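Local atomic coordinates of 1-pyrroline-5-carboxylate dehydrogenase (Thermus thermophilus, PDB entry 1UZB), a protein that probably catalyses the NAD-dependent oxidation of glutamate semialdehyde, the open form of 1-pyrroline-5-carboxylate, to glutamate in proline breakdown. Residues K292-V297 and S323-I329; P401-V407 and P421-R427; G444-Y450 and V466-N472. All coordinates share one frame; numbering follows the deposited sequence.

Contact 1: K292-V297 and S323-I329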
loop_
_atom_site.group_PDB
_atom_site.type_symbol
_atom_site.label_atom_id
_atom_site.label_comp_id
_atom_site.label_asym_id
_atom_site.label_seq_id
_atom_site.Cartn_x
_atom_site.Cartn_y
_atom_site.Cartn_z
ATOM N N LYS A 292 24.640 26.002 -20.672
ATOM C CA LYS A 292 24.467 26.956 -21.769
ATOM C C LYS A 292 23.059 26.609 -22.226
ATOM O O LYS A 292 22.845 25.942 -23.242
ATOM C CB LYS A 292 25.486 26.718 -22.890
ATOM C CG LYS A 292 25.489 27.832 -23.937
ATOM C CD LYS A 292 25.995 29.153 -23.358
ATOM C CE LYS A 292 25.809 30.292 -24.352
ATOM N NZ LYS A 292 26.390 31.575 -23.858
ATOM N N ASN A 293 22.100 27.086 -21.444
ATOM C CA ASN A 293 20.700 26.759 -21.648
ATOM C C ASN A 293 19.957 27.499 -22.734
ATOM O O ASN A 293 20.034 28.726 -22.852
ATOM C CB ASN A 293 19.968 26.913 -20.321
ATOM C CG ASN A 293 20.808 26.465 -19.148
ATOM O OD1 ASN A 293 21.284 25.329 -19.095
ATOM N ND2 ASN A 293 21.002 27.364 -18.199
ATOM N N ALA A 294 19.193 26.729 -23.501
ATOM C CA ALA A 294 18.424 27.284 -24.595
ATOM C C ALA A 294 16.923 27.111 -24.462
ATOM O O ALA A 294 16.431 26.173 -23.827
ATOM C CB ALA A 294 18.873 26.656 -25.909
ATOM N N ILE A 295 16.206 28.051 -25.063
ATOM C CA ILE A 295 14.760 27.985 -25.143
ATOM C C ILE A 295 14.501 27.963 -26.644
ATOM O O ILE A 295 15.007 28.815 -27.391
ATOM C CB ILE A 295 14.048 29.219 -24.556
ATOM C CG1 ILE A 295 14.145 29.196 -23.026
ATOM C CG2 ILE A 295 12.584 29.227 -25.006
ATOM C CD1 ILE A 295 13.559 30.414 -22.352
ATOM N N ILE A 296 13.745 26.967 -27.083
ATOM C CA ILE A 296 13.372 26.819 -28.481
ATOM C C ILE A 296 11.953 27.335 -28.636
ATOM O O ILE A 296 11.101 27.060 -27.795
ATOM C CB ILE A 296 13.336 25.333 -28.915
ATOM C CG1 ILE A 296 14.737 24.720 -28.868
ATOM C CG2 ILE A 296 12.731 25.215 -30.318
ATOM C CD1 ILE A 296 14.747 23.214 -29.083
ATOM N N VAL A 297 11.697 28.088 -29.698
ATOM C CA VAL A 297 10.346 28.561 -29.964
ATOM C C VAL A 297 10.038 28.245 -31.422
ATOM O O VAL A 297 10.825 28.585 -32.305
ATOM C CB VAL A 297 10.182 30.082 -29.758
ATOM C CG1 VAL A 297 8.714 30.462 -29.938
ATOM C CG2 VAL A 297 10.661 30.487 -28.377
ATOM N N SER A 323 20.831 28.093 -14.688
ATOM C CA SER A 323 19.621 27.728 -15.423
ATOM C C SER A 323 19.153 28.807 -16.401
ATOM O O SER A 323 18.172 28.610 -17.115
ATOM C CB SER A 323 18.487 27.462 -14.431
ATOM O OG SER A 323 18.185 28.647 -13.705
ATOM N N ALA A 324 19.841 29.945 -16.426
ATOM C CA ALA A 324 19.451 31.058 -17.288
ATOM C C ALA A 324 19.423 30.752 -18.779
ATOM O O ALA A 324 20.277 30.032 -19.302
ATOM C CB ALA A 324 20.373 32.251 -17.038
ATOM N N ALA A 325 18.434 31.306 -19.467
ATOM C CA ALA A 325 18.355 31.131 -20.908
ATOM C C ALA A 325 19.397 32.057 -21.529
ATOM O O ALA A 325 19.239 33.277 -21.504
ATOM C CB ALA A 325 16.966 31.494 -21.417
ATOM N N SER A 326 20.471 31.478 -22.059
ATOM C CA SER A 326 21.513 32.265 -22.708
ATOM C C SER A 326 21.454 32.053 -24.218
ATOM O O SER A 326 22.170 32.708 -24.979
ATOM C CB SER A 326 22.901 31.892 -22.171
ATOM O OG SER A 326 23.172 30.512 -22.319
ATOM N N ARG A 327 20.604 31.125 -24.651
ATOM C CA ARG A 327 20.421 30.852 -26.069
ATOM C C ARG A 327 18.931 30.847 -26.381
ATOM O O ARG A 327 18.133 30.288 -25.623
ATOM C CB ARG A 327 21.019 29.495 -26.463
ATOM C CG ARG A 327 22.528 29.381 -26.290
ATOM C CD ARG A 327 23.030 28.049 -26.838
ATOM N NE ARG A 327 22.461 26.920 -26.108
ATOM C CZ ARG A 327 22.301 25.701 -26.615
ATOM N NH1 ARG A 327 21.772 24.743 -25.865
ATOM N NH2 ARG A 327 22.653 25.442 -27.870
ATOM N N LEU A 328 18.559 31.496 -27.479
ATOM C CA LEU A 328 17.172 31.533 -27.934
ATOM C C LEU A 328 17.222 30.968 -29.347
ATOM O O LEU A 328 17.780 31.589 -30.250
ATOM C CB LEU A 328 16.630 32.966 -27.951
ATOM C CG LEU A 328 15.205 33.099 -28.495
ATOM C CD1 LEU A 328 14.239 32.263 -27.661
ATOM C CD2 LEU A 328 14.794 34.557 -28.482
ATOM N N ILE A 329 16.674 29.768 -29.519
ATOM C CA ILE A 329 16.676 29.086 -30.811
ATOM C C ILE A 329 15.304 29.234 -31.444
ATOM O O ILE A 329 14.316 28.697 -30.947
ATOM C CB ILE A 329 17.023 27.593 -30.627
ATOM C CG1 ILE A 329 18.384 27.462 -29.937
ATOM C CG2 ILE A 329 17.053 26.887 -31.974
ATOM C CD1 ILE A 329 18.703 26.055 -29.475
HETATM O O HOH W 1 24.618 33.985 -24.657
HETATM O O HOH W 2 22.807 29.328 -19.765
#

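Contact 2: P401-V407 and P421-R427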
loop_
_atom_site.group_PDB
_atom_site.type_symbol
_atom_site.label_atom_id
_atom_site.label_comp_id
_atom_site.label_asym_id
_atom_site.label_seq_id
_atom_site.Cartn_x
_atom_site.Cartn_y
_atom_site.Cartn_z
ATOM N N PRO A 401 20.788 44.911 -20.536
ATOM C CA PRO A 401 20.321 43.656 -21.129
ATOM C C PRO A 401 20.863 43.651 -22.553
ATOM O O PRO A 401 20.674 44.609 -23.306
ATOM C CB PRO A 401 18.804 43.798 -21.077
ATOM C CG PRO A 401 18.603 44.553 -19.806
ATOM C CD PRO A 401 19.677 45.624 -19.878
ATOM N N THR A 402 21.537 42.568 -22.915
ATOM C CA THR A 402 22.166 42.463 -24.218
ATOM C C THR A 402 21.637 41.327 -25.078
ATOM O O THR A 402 21.342 40.238 -24.581
ATOM C CB THR A 402 23.682 42.301 -24.027
ATOM O OG1 THR A 402 24.175 43.416 -23.274
ATOM C CG2 THR A 402 24.400 42.230 -25.365
ATOM N N VAL A 403 21.528 41.590 -26.377
ATOM C CA VAL A 403 21.051 40.593 -27.323
ATOM C C VAL A 403 21.882 40.572 -28.598
ATOM O O VAL A 403 22.144 41.617 -29.205
ATOM C CB VAL A 403 19.582 40.845 -27.743
ATOM C CG1 VAL A 403 19.126 39.765 -28.722
ATOM C CG2 VAL A 403 18.681 40.859 -26.522
ATOM N N PHE A 404 22.319 39.377 -28.980
ATOM C CA PHE A 404 23.056 39.178 -30.224
ATOM C C PHE A 404 22.165 38.268 -31.055
ATOM O O PHE A 404 21.543 37.349 -30.514
ATOM C CB PHE A 404 24.385 38.450 -30.005
ATOM C CG PHE A 404 25.460 39.291 -29.375
ATOM C CD1 PHE A 404 25.678 39.257 -28.004
ATOM C CD2 PHE A 404 26.276 40.100 -30.164
ATOM C CE1 PHE A 404 26.695 40.011 -27.419
ATOM C CE2 PHE A 404 27.296 40.861 -29.591
ATOM C CZ PHE A 404 27.507 40.816 -28.217
ATOM N N THR A 405 22.080 38.514 -32.357
ATOM C CA THR A 405 21.272 37.644 -33.196
ATOM C C THR A 405 22.085 37.100 -34.370
ATOM O O THR A 405 23.233 37.503 -34.579
ATOM C CB THR A 405 19.990 38.352 -33.689
ATOM O OG1 THR A 405 19.102 37.374 -34.241
ATOM C CG2 THR A 405 20.308 39.410 -34.734
ATOM N N GLU A 406 21.485 36.178 -35.121
ATOM C CA GLU A 406 22.153 35.519 -36.247
ATOM C C GLU A 406 23.478 34.937 -35.748
ATOM O O GLU A 406 24.491 34.943 -36.449
ATOM C CB GLU A 406 22.406 36.504 -37.398
ATOM C CG GLU A 406 21.145 37.072 -38.071
ATOM C CD GLU A 406 20.342 36.046 -38.867
ATOM O OE1 GLU A 406 20.868 34.955 -39.169
ATOM O OE2 GLU A 406 19.176 36.344 -39.209
ATOM N N VAL A 407 23.457 34.418 -34.526
ATOM C CA VAL A 407 24.650 33.843 -33.923
ATOM C C VAL A 407 24.918 32.420 -34.404
ATOM O O VAL A 407 24.023 31.573 -34.392
ATOM C CB VAL A 407 24.533 33.816 -32.383
ATOM C CG1 VAL A 407 25.811 33.261 -31.778
ATOM C CG2 VAL A 407 24.254 35.213 -31.854
ATOM N N PRO A 421 23.855 39.181 -18.345
ATOM C CA PRO A 421 22.644 39.493 -19.115
ATOM C C PRO A 421 22.898 39.542 -20.618
ATOM O O PRO A 421 22.681 40.572 -21.259
ATOM C CB PRO A 421 22.222 40.845 -18.549
ATOM C CG PRO A 421 23.544 41.491 -18.240
ATOM C CD PRO A 421 24.363 40.372 -17.637
ATOM N N VAL A 422 23.342 38.415 -21.171
ATOM C CA VAL A 422 23.656 38.319 -22.593
ATOM C C VAL A 422 22.940 37.141 -23.246
ATOM O O VAL A 422 23.214 35.980 -22.936
ATOM C CB VAL A 422 25.175 38.157 -22.813
ATOM C CG1 VAL A 422 25.476 38.089 -24.297
ATOM C CG2 VAL A 422 25.920 39.318 -22.172
ATOM N N LEU A 423 22.030 37.455 -24.163
ATOM C CA LEU A 423 21.257 36.445 -24.873
ATOM C C LEU A 423 21.712 36.305 -26.319
ATOM O O LEU A 423 21.826 37.304 -27.036
ATOM C CB LEU A 423 19.777 36.827 -24.848
ATOM C CG LEU A 423 18.804 35.876 -25.537
ATOM C CD1 LEU A 423 18.799 34.535 -24.822
ATOM C CD2 LEU A 423 17.415 36.492 -25.527
ATOM N N SER A 424 21.957 35.066 -26.742
ATOM C CA SER A 424 22.383 34.773 -28.112
ATOM C C SER A 424 21.226 34.122 -28.866
ATOM O O SER A 424 20.740 33.061 -28.474
ATOM C CB SER A 424 23.585 33.825 -28.106
ATOM O OG SER A 424 24.732 34.446 -27.546
ATOM N N VAL A 425 20.795 34.758 -29.951
ATOM C CA VAL A 425 19.683 34.252 -30.746
ATOM C C VAL A 425 20.193 33.537 -31.986
ATOM O O VAL A 425 20.970 34.091 -32.772
ATOM C CB VAL A 425 18.739 35.398 -31.157
ATOM C CG1 VAL A 425 17.513 34.844 -31.865
ATOM C CG2 VAL A 425 18.327 36.188 -29.919
ATOM N N ILE A 426 19.740 32.299 -32.144
ATOM C CA ILE A 426 20.138 31.434 -33.247
ATOM C C ILE A 426 18.921 31.112 -34.107
ATOM O O ILE A 426 17.889 30.684 -33.598
ATOM C CB ILE A 426 20.746 30.127 -32.685
ATOM C CG1 ILE A 426 21.881 30.466 -31.714
ATOM C CG2 ILE A 426 21.243 29.246 -33.819
ATOM C CD1 ILE A 426 22.342 29.299 -30.854
ATOM N N ARG A 427 19.046 31.330 -35.411
ATOM C CA ARG A 427 17.958 31.073 -36.346
ATOM C C ARG A 427 18.164 29.730 -37.038
ATOM O O ARG A 427 19.216 29.486 -37.629
ATOM C CB ARG A 427 17.905 32.201 -37.383
ATOM C CG ARG A 427 16.818 32.054 -38.437
ATOM C CD ARG A 427 16.622 33.358 -39.198
ATOM N NE ARG A 427 17.809 33.743 -39.957
ATOM C CZ ARG A 427 18.125 33.261 -41.155
ATOM N NH1 ARG A 427 19.229 33.669 -41.766
ATOM N NH2 ARG A 427 17.332 32.381 -41.751
HETATM O O HOH W 3 21.882 31.870 -36.220
#

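Contact 3: G444-Y450 and V466-N472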
loop_
_atom_site.group_PDB
_atom_site.type_symbol
_atom_site.label_atom_id
_atom_site.label_comp_id
_atom_site.label_asym_id
_atom_site.label_seq_id
_atom_site.Cartn_x
_atom_site.Cartn_y
_atom_site.Cartn_z
ATOM N N GLY A 444 24.203 20.435 -20.345
ATOM C CA GLY A 444 22.896 19.802 -20.393
ATOM C C GLY A 444 22.120 20.011 -19.102
ATOM O O GLY A 444 21.633 19.054 -18.496
ATOM N N LEU A 445 21.986 21.264 -18.678
ATOM C CA LEU A 445 21.287 21.553 -17.431
ATOM C C LEU A 445 19.804 21.871 -17.619
ATOM O O LEU A 445 18.955 21.051 -17.273
ATOM C CB LEU A 445 21.998 22.687 -16.684
ATOM C CG LEU A 445 21.511 22.970 -15.258
ATOM C CD1 LEU A 445 21.434 21.675 -14.455
ATOM C CD2 LEU A 445 22.453 23.956 -14.587
ATOM N N THR A 446 19.481 23.052 -18.139
ATOM C CA THR A 446 18.077 23.383 -18.362
ATOM C C THR A 446 17.815 23.695 -19.820
ATOM O O THR A 446 18.733 23.967 -20.595
ATOM C CB THR A 446 17.606 24.608 -17.545
ATOM O OG1 THR A 446 18.314 25.773 -17.982
ATOM C CG2 THR A 446 17.838 24.393 -16.062
ATOM N N GLY A 447 16.541 23.652 -20.179
ATOM C CA GLY A 447 16.128 23.947 -21.533
ATOM C C GLY A 447 14.630 24.145 -21.547
ATOM O O GLY A 447 13.924 23.707 -20.631
ATOM N N GLY A 448 14.138 24.817 -22.578
ATOM C CA GLY A 448 12.714 25.036 -22.680
ATOM C C GLY A 448 12.231 25.015 -24.112
ATOM O O GLY A 448 13.013 25.174 -25.056
ATOM N N VAL A 449 10.931 24.785 -24.270
ATOM C CA VAL A 449 10.298 24.792 -25.579
ATOM C C VAL A 449 8.949 25.480 -25.490
ATOM O O VAL A 449 8.138 25.152 -24.617
ATOM C CB VAL A 449 10.028 23.373 -26.128
ATOM C CG1 VAL A 449 9.326 23.471 -27.485
ATOM C CG2 VAL A 449 11.327 22.600 -26.266
ATOM N N TYR A 450 8.734 26.466 -26.355
ATOM C CA TYR A 450 7.440 27.129 -26.448
ATOM C C TYR A 450 6.890 26.632 -27.778
ATOM O O TYR A 450 7.479 26.872 -28.841
ATOM C CB TYR A 450 7.555 28.654 -26.459
ATOM C CG TYR A 450 7.639 29.256 -25.074
ATOM C CD1 TYR A 450 8.858 29.358 -24.415
ATOM C CD2 TYR A 450 6.489 29.702 -24.410
ATOM C CE1 TYR A 450 8.943 29.889 -23.129
ATOM C CE2 TYR A 450 6.562 30.234 -23.121
ATOM C CZ TYR A 450 7.794 30.325 -22.491
ATOM O OH TYR A 450 7.889 30.870 -21.231
ATOM N N VAL A 466 18.595 17.603 -21.606
ATOM C CA VAL A 466 18.914 18.439 -20.456
ATOM C C VAL A 466 18.231 17.812 -19.246
ATOM O O VAL A 466 17.209 17.136 -19.384
ATOM C CB VAL A 466 18.425 19.901 -20.639
ATOM C CG1 VAL A 466 19.204 20.573 -21.763
ATOM C CG2 VAL A 466 16.939 19.929 -20.929
ATOM N N GLY A 467 18.797 18.036 -18.065
ATOM C CA GLY A 467 18.233 17.458 -16.858
ATOM C C GLY A 467 16.931 18.080 -16.390
ATOM O O GLY A 467 16.146 17.427 -15.702
ATOM N N ASN A 468 16.710 19.343 -16.744
ATOM C CA ASN A 468 15.494 20.058 -16.360
ATOM C C ASN A 468 14.939 20.764 -17.586
ATOM O O ASN A 468 15.492 21.767 -18.048
ATOM C CB ASN A 468 15.786 21.078 -15.253
ATOM C CG ASN A 468 15.936 20.428 -13.891
ATOM O OD1 ASN A 468 16.977 19.841 -13.567
ATOM N ND2 ASN A 468 14.880 20.511 -13.087
ATOM N N LEU A 469 13.835 20.225 -18.094
ATOM C CA LEU A 469 13.180 20.732 -19.293
ATOM C C LEU A 469 11.811 21.316 -18.959
ATOM O O LEU A 469 11.063 20.737 -18.176
ATOM C CB LEU A 469 13.046 19.579 -20.289
ATOM C CG LEU A 469 12.443 19.804 -21.677
ATOM C CD1 LEU A 469 13.249 20.834 -22.457
ATOM C CD2 LEU A 469 12.421 18.472 -22.417
ATOM N N TYR A 470 11.487 22.455 -19.563
ATOM C CA TYR A 470 10.222 23.129 -19.298
ATOM C C TYR A 470 9.498 23.507 -20.582
ATOM O O TYR A 470 10.117 24.029 -21.521
ATOM C CB TYR A 470 10.464 24.398 -18.480
ATOM C CG TYR A 470 11.258 24.171 -17.215
ATOM C CD1 TYR A 470 12.653 24.115 -17.238
ATOM C CD2 TYR A 470 10.612 24.002 -15.993
ATOM C CE1 TYR A 470 13.387 23.896 -16.064
ATOM C CE2 TYR A 470 11.326 23.787 -14.826
ATOM C CZ TYR A 470 12.711 23.735 -14.862
ATOM O OH TYR A 470 13.415 23.531 -13.697
ATOM N N PHE A 471 8.189 23.258 -20.619
ATOM C CA PHE A 471 7.386 23.583 -21.790
ATOM C C PHE A 471 6.403 24.718 -21.519
ATOM O O PHE A 471 5.613 24.665 -20.569
ATOM C CB PHE A 471 6.596 22.365 -22.281
ATOM C CG PHE A 471 7.444 21.191 -22.666
ATOM C CD1 PHE A 471 8.728 21.366 -23.176
ATOM C CD2 PHE A 471 6.938 19.901 -22.555
ATOM C CE1 PHE A 471 9.492 20.271 -23.571
ATOM C CE2 PHE A 471 7.691 18.800 -22.947
ATOM C CZ PHE A 471 8.974 18.984 -23.458
ATOM N N ASN A 472 6.460 25.735 -22.372
ATOM C CA ASN A 472 5.585 26.896 -22.294
ATOM C C ASN A 472 5.623 27.663 -20.980
ATOM O O ASN A 472 4.603 28.145 -20.487
ATOM C CB ASN A 472 4.159 26.483 -22.673
ATOM C CG ASN A 472 4.073 26.040 -24.122
ATOM O OD1 ASN A 472 4.664 26.676 -25.001
ATOM N ND2 ASN A 472 3.357 24.954 -24.382
#

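Contact 1: K292-V297 and S323-I329
Asn293 and Arg327 mark where these two parallel strands settle into step. The carbonyl O of Asn293 takes two backbone donors, Ser326 N at 2.9 Å and Arg327 N at 3.1 Å, an irregularity resembling a beta bulge at Ser326. Beyond it the pairing is regular, Ile295 N giving to Arg327 O and Ile295 O receiving Ile329 N at 163°.

The side-chain layers on the two faces of the pair are the tight part. On one side of the sheet Ala294 CB lies over a face of the Arg327 guanidinium, 3.5 Å from NH1 and toward the rim of the group, and touches Ile329 CD1 as well. A bend at chi3 (-63°) folds the arginine back, bringing NE and NH1 to Lys292 O in two weak bonds; NH1 and NH2 have further acceptors in Ala438 O and Val437 O, at the end of helix 431-439. On the other side Ile295 CD1 reaches back to Ala325 CB at 3.7 Å, beneath helix 303-315.

The looser end is at Ser326, which is partly exposed, and two waters take part in the pairing there. One accepts from Asn293 N and lies 2.8 Å from Ser326 OG; another joins Lys292 NZ to Ser326 O. The lysine's CD and CE run past Ser326 OG, both at 3.3 Å, and NZ goes on to Glu416 O and Ile413 O. Asn293 ND2 reaches Ala324 O at 3.0 Å from well above the carbonyl plane, and also holds Cys322 O.

Strand 293-297, helix 303-315 and strand 325-331 form a beta-alpha-beta unit of the catalytic domain; the second segment follows Cys322, which sits where aldehyde dehydrogenases carry their nucleophilic cysteine.

Contact 2: P401-V407 and P421-R427
Val425 is gripped by three consecutive residues of 401-407, and its side chain is worth following outward. CB sits 3.5 Å from Phe404 O and near Thr405 OG1. With CG1 anti to the backbone N (chi1 -174°), that branch lies along the Thr405 hydroxyl oxygen, 3.8 Å from OG1, while CG2 passes close to Phe404 O and ends 3.9 Å from Val403 CG1. Thr405 OG1 finds its polar partner in Tyr335 OH.

The backbones run parallel, 21° apart. Thr402 N gives to Pro421 O, Leu423 N to Thr402 O in a nearly straight bond, Phe404 N to Leu423 O and Val425 N to Phe404 O. On the side of Thr402 and Phe404, Val422 CG1 meets the Phe404 ring at its edge, in the ring plane, 3.9 Å from CE1.

At Glu406 the first strand turns off, yet Val407 N still bonds to Val425 O, and a water accepting from Arg427 N and donating to Val407 O carries the link one step further. At the solvent-facing end a salt bridge spans the pair: Arg427 NE meets Glu406 OE2 on its syn side at 3.0 Å. The bonds from NE and NH1 to OE1 are weak; the carboxylate and guanidinium planes stand 61° apart. Arg427 NH2 turns to Gln332 OE1.

Strand 384-387 borders 402-405 on its far edge and strand 325-331 borders 422-428; Tyr315 of helix 303-315 packs on Val403 and Leu423, and helix 332-346 on Val403 and Thr405.

Contact 3: G444-Y450 and V466-N472
Val449 is held to the second strand by both of its backbone polar atoms: its N gives to Tyr470 O at 3.0 Å, and its O takes Asn472 N at 2.9 Å and 162°. The same alternation comes earlier, where Gly447 N reaches Asn468 O and Gly447 O receives Tyr470 N. At the start of the pair, Leu445 O takes Asn468 N, and Gly444 O takes Gly467 N, which comes from well above the carbonyl plane.

The polar ends of Asn468 and Thr446 are satisfied by neighbouring parts of the chain. Asn468 puts ND2 on Pro484 O and OD1 on Gly486 N, and Thr446 OG1 goes to Ser323 O. What these two share is apolar, Thr446 CG2 resting 4.0 Å from Asn468 CB.

Packing differs along the pair. Val466 lies across backbone, with CG1 3.6 Å from Thr446 O and CG2 against Gly447 N. Leu469 CD1 likewise leans on the glycine backbone, 3.5 Å from Gly447 O. Farther on, Val449 and Phe471 run alongside in the same direction, with CB of the valine 3.8 Å from ring atom CD1. At the end Tyr450 and Asn472 pass in opposite senses: Asn472 CA sits over a face of the tyrosine ring, a CH-pi contact at 3.9 Å to the centroid, while its amide plane is turned 62° from the ring. Asn472 ND2 is tied to Ser451 O.

Helix 454-463, which connects the two strands in a beta-alpha-beta unit, covers the Val449 and Phe471 side, and Tyr450 touches helix 303-315. Strand 293-297 flanks 446-450; residues 468-471 pair in parallel with a strand of the second subunit, so the sheet continues across the interface.

How the contacts relate
All three contacts belong to one sheet, with contact 1 in the middle. Its centre is about 10 Å from that of contact 2 and about 8 Å from that of contact 3, whereas contacts 2 and 3 lie about 18 Å apart, centre to centre, and do not touch. Leu328 N meets Ser424 O at 2.9 Å to join contact 1 to contact 2; Ile296 N meets Gly448 O at 2.8 Å to join it to contact 3. Asn293 OD1 accepts from Thr446 N, so contacts 1 and 3 are stitched together beside Cys322, the probable nucleophile by family resemblance. Contact 2 lies on the side of contact 1 away from contact 3.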